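Local coordinates for acinetobacter secreted protease CpaA (Acinetobacter nosocomialis M2, PDB 6O38), which is a secreted zinc-dependent metalloprotease of the reprolysin-like family, probably exported by type II secretion with the help of its chaperone CpaB, at residues A[372-377]-A[417-422]. Sequence-based numbering, arbitrary orientation.
Sequences SYTIDM and YLRDVG. With SO4 (sulfate ion), chain O.
Arg419 lies side by side with Asp376, both side chains pointing the same way from one face of two parallel strands. Arg419 CG sits anti to its backbone N (chi1 164°) and the chain is extended as far as NE; NH2 lies 2.8 Å from Asp376 OD1. This salt bridge includes a weak, bent hydrogen bond, the carboxylate and guanidinium planes standing 65° apart. Val421 CG1 covers one guanidinium face toward its rim and also meets Asp376 CG at 3.5 Å. Arg419 NE donates to Asn355 O, while its NH1 faces a sulfate ion, probably from the crystallisation liquor, through a weak bond to O1, doubtful in detail because O4 sits too close to NH1. Further back, Thr374 CG2 rests 3.7 Å from Arg419 CB, its OG1 being bound by Glu357. At the start of the pairing, Ser372 OG lies at the edge of the Tyr417 ring, 3.5 Å from CE2; Arg360 bonds both hydroxyls, through its backbone N and NH1 respectively, and Glu410 also holds Tyr417 OH. On the other face, Leu418 CD2 packs against Ile375 CB and the selenomethionine Met377 CG (3.8 Å); Leu418 also touches helices 391-411 and 496-504. Five backbone hydrogen bonds join the strands: Ile375 is bonded to Tyr417 and Arg419, Met377 to Arg419 and Val421, and Tyr417 N donates to Tyr373 O (3.1 Å). Strand 367-381 pairs antiparallel with 358-364, and parallel here with 416-425 and with 457-462, within the beta-sheet that backs the zinc-binding HExxH helix in metzincin-like peptidases.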
loop_
_atom_site.group_PDB
_atom_site.type_symbol
_atom_site.label_atom_id
_atom_site.label_comp_id
_atom_site.label_asym_id
_atom_site.label_seq_id
_atom_site.Cartn_x
_atom_site.Cartn_y
_atom_site.Cartn_z
ATOM N N SER A 372 -14.269 2.354 -18.050
ATOM C CA SER A 372 -14.438 1.138 -17.266
ATOM C C SER A 372 -15.736 0.457 -17.669
ATOM O O SER A 372 -16.699 1.114 -18.075
ATOM C CB SER A 372 -14.442 1.431 -15.761
ATOM O OG SER A 372 -15.567 2.208 -15.393
ATOM N N TYR A 373 -15.745 -0.869 -17.558
ATOM C CA TYR A 373 -16.922 -1.684 -17.819
ATOM C C TYR A 373 -17.314 -2.427 -16.551
ATOM O O TYR A 373 -16.455 -2.964 -15.845
ATOM C CB TYR A 373 -16.669 -2.677 -18.958
ATOM C CG TYR A 373 -16.129 -2.031 -20.213
ATOM C CD1 TYR A 373 -16.979 -1.397 -21.111
ATOM C CD2 TYR A 373 -14.771 -2.052 -20.500
ATOM C CE1 TYR A 373 -16.492 -0.803 -22.260
ATOM C CE2 TYR A 373 -14.274 -1.461 -21.648
ATOM C CZ TYR A 373 -15.138 -0.837 -22.524
ATOM O OH TYR A 373 -14.650 -0.247 -23.667
ATOM N N THR A 374 -18.612 -2.460 -16.264
ATOM C CA THR A 374 -19.114 -3.049 -15.029
ATOM C C THR A 374 -19.381 -4.534 -15.240
ATOM O O THR A 374 -20.182 -4.910 -16.103
ATOM C CB THR A 374 -20.386 -2.340 -14.570
ATOM O OG1 THR A 374 -20.105 -0.953 -14.343
ATOM C CG2 THR A 374 -20.907 -2.963 -13.283
ATOM N N ILE A 375 -18.719 -5.370 -14.449
ATOM C CA ILE A 375 -18.911 -6.815 -14.481
ATOM C C ILE A 375 -19.768 -7.191 -13.278
ATOM O O ILE A 375 -19.315 -7.109 -12.132
ATOM C CB ILE A 375 -17.571 -7.564 -14.472
ATOM C CG1 ILE A 375 -16.737 -7.175 -15.695
ATOM C CG2 ILE A 375 -17.801 -9.068 -14.435
ATOM C CD1 ILE A 375 -15.373 -7.827 -15.736
ATOM N N ASP A 376 -21.007 -7.600 -13.536
ATOM C CA ASP A 376 -21.924 -7.963 -12.464
ATOM C C ASP A 376 -21.593 -9.356 -11.946
ATOM O O ASP A 376 -21.418 -10.296 -12.729
ATOM C CB ASP A 376 -23.370 -7.908 -12.956
ATOM C CG ASP A 376 -23.861 -6.487 -13.167
ATOM O OD1 ASP A 376 -23.247 -5.556 -12.605
ATOM O OD2 ASP A 376 -24.861 -6.304 -13.892
HETATM N N MSE A 377 -21.505 -9.490 -10.626
HETATM C CA MSE A 377 -21.116 -10.754 -10.012
HETATM C C MSE A 377 -22.185 -11.299 -9.067
HETATM O O MSE A 377 -22.849 -10.543 -8.358
HETATM C CB MSE A 377 -19.796 -10.589 -9.253
HETATM C CG MSE A 377 -18.610 -10.220 -10.130
HETATM SE SE MSE A 377 -18.014 -11.685 -11.270
HETATM C CE MSE A 377 -17.481 -12.947 -9.884
ATOM N N TYR A 417 -14.766 -2.802 -13.231
ATOM C CA TYR A 417 -15.105 -2.826 -11.817
ATOM C C TYR A 417 -16.031 -4.004 -11.560
ATOM O O TYR A 417 -16.818 -4.391 -12.428
ATOM C CB TYR A 417 -15.798 -1.536 -11.353
ATOM C CG TYR A 417 -14.916 -0.311 -11.286
ATOM C CD1 TYR A 417 -14.067 -0.100 -10.208
ATOM C CD2 TYR A 417 -14.962 0.655 -12.283
ATOM C CE1 TYR A 417 -13.270 1.028 -10.136
ATOM C CE2 TYR A 417 -14.171 1.785 -12.219
ATOM C CZ TYR A 417 -13.327 1.967 -11.144
ATOM O OH TYR A 417 -12.539 3.093 -11.080
ATOM N N LEU A 418 -15.933 -4.572 -10.363
ATOM C CA LEU A 418 -16.841 -5.629 -9.944
ATOM C C LEU A 418 -18.006 -5.021 -9.176
ATOM O O LEU A 418 -17.806 -4.172 -8.302
ATOM C CB LEU A 418 -16.120 -6.667 -9.083
ATOM C CG LEU A 418 -15.092 -7.550 -9.791
ATOM C CD1 LEU A 418 -14.642 -8.675 -8.873
ATOM C CD2 LEU A 418 -15.654 -8.104 -11.092
ATOM N N ARG A 419 -19.218 -5.446 -9.518
ATOM C CA ARG A 419 -20.433 -5.017 -8.836
ATOM C C ARG A 419 -21.213 -6.256 -8.430
ATOM O O ARG A 419 -21.563 -7.075 -9.285
ATOM C CB ARG A 419 -21.275 -4.108 -9.736
ATOM C CG ARG A 419 -22.717 -3.919 -9.293
ATOM C CD ARG A 419 -23.392 -2.839 -10.127
ATOM N NE ARG A 419 -24.836 -2.783 -9.914
ATOM C CZ ARG A 419 -25.735 -3.270 -10.762
ATOM N NH1 ARG A 419 -27.028 -3.173 -10.487
ATOM N NH2 ARG A 419 -25.343 -3.848 -11.889
ATOM N N ASP A 420 -21.480 -6.398 -7.134
ATOM C CA ASP A 420 -22.264 -7.528 -6.657
ATOM C C ASP A 420 -23.746 -7.205 -6.816
ATOM O O ASP A 420 -24.233 -6.196 -6.293
ATOM C CB ASP A 420 -21.909 -7.880 -5.209
ATOM C CG ASP A 420 -22.520 -6.931 -4.195
ATOM O OD1 ASP A 420 -22.284 -5.709 -4.295
ATOM O OD2 ASP A 420 -23.247 -7.413 -3.300
ATOM N N VAL A 421 -24.448 -8.028 -7.592
ATOM C CA VAL A 421 -25.867 -7.834 -7.857
ATOM C C VAL A 421 -26.733 -8.850 -7.140
ATOM O O VAL A 421 -27.964 -8.820 -7.295
ATOM C CB VAL A 421 -26.157 -7.854 -9.369
ATOM C CG1 VAL A 421 -25.446 -6.700 -10.054
ATOM C CG2 VAL A 421 -25.719 -9.178 -9.971
ATOM N N GLY A 422 -26.139 -9.749 -6.360
ATOM C CA GLY A 422 -26.902 -10.743 -5.635
ATOM C C GLY A 422 -26.051 -11.563 -4.687
ATOM O O GLY A 422 -24.869 -11.799 -4.951
HETATM S S SO4 O . -30.129 -2.734 -11.538
HETATM O O1 SO4 O . -29.473 -3.568 -12.541
HETATM O O2 SO4 O . -30.917 -1.701 -12.205
HETATM O O3 SO4 O . -31.008 -3.561 -10.715
HETATM O O4 SO4 O . -29.121 -2.104 -10.690
#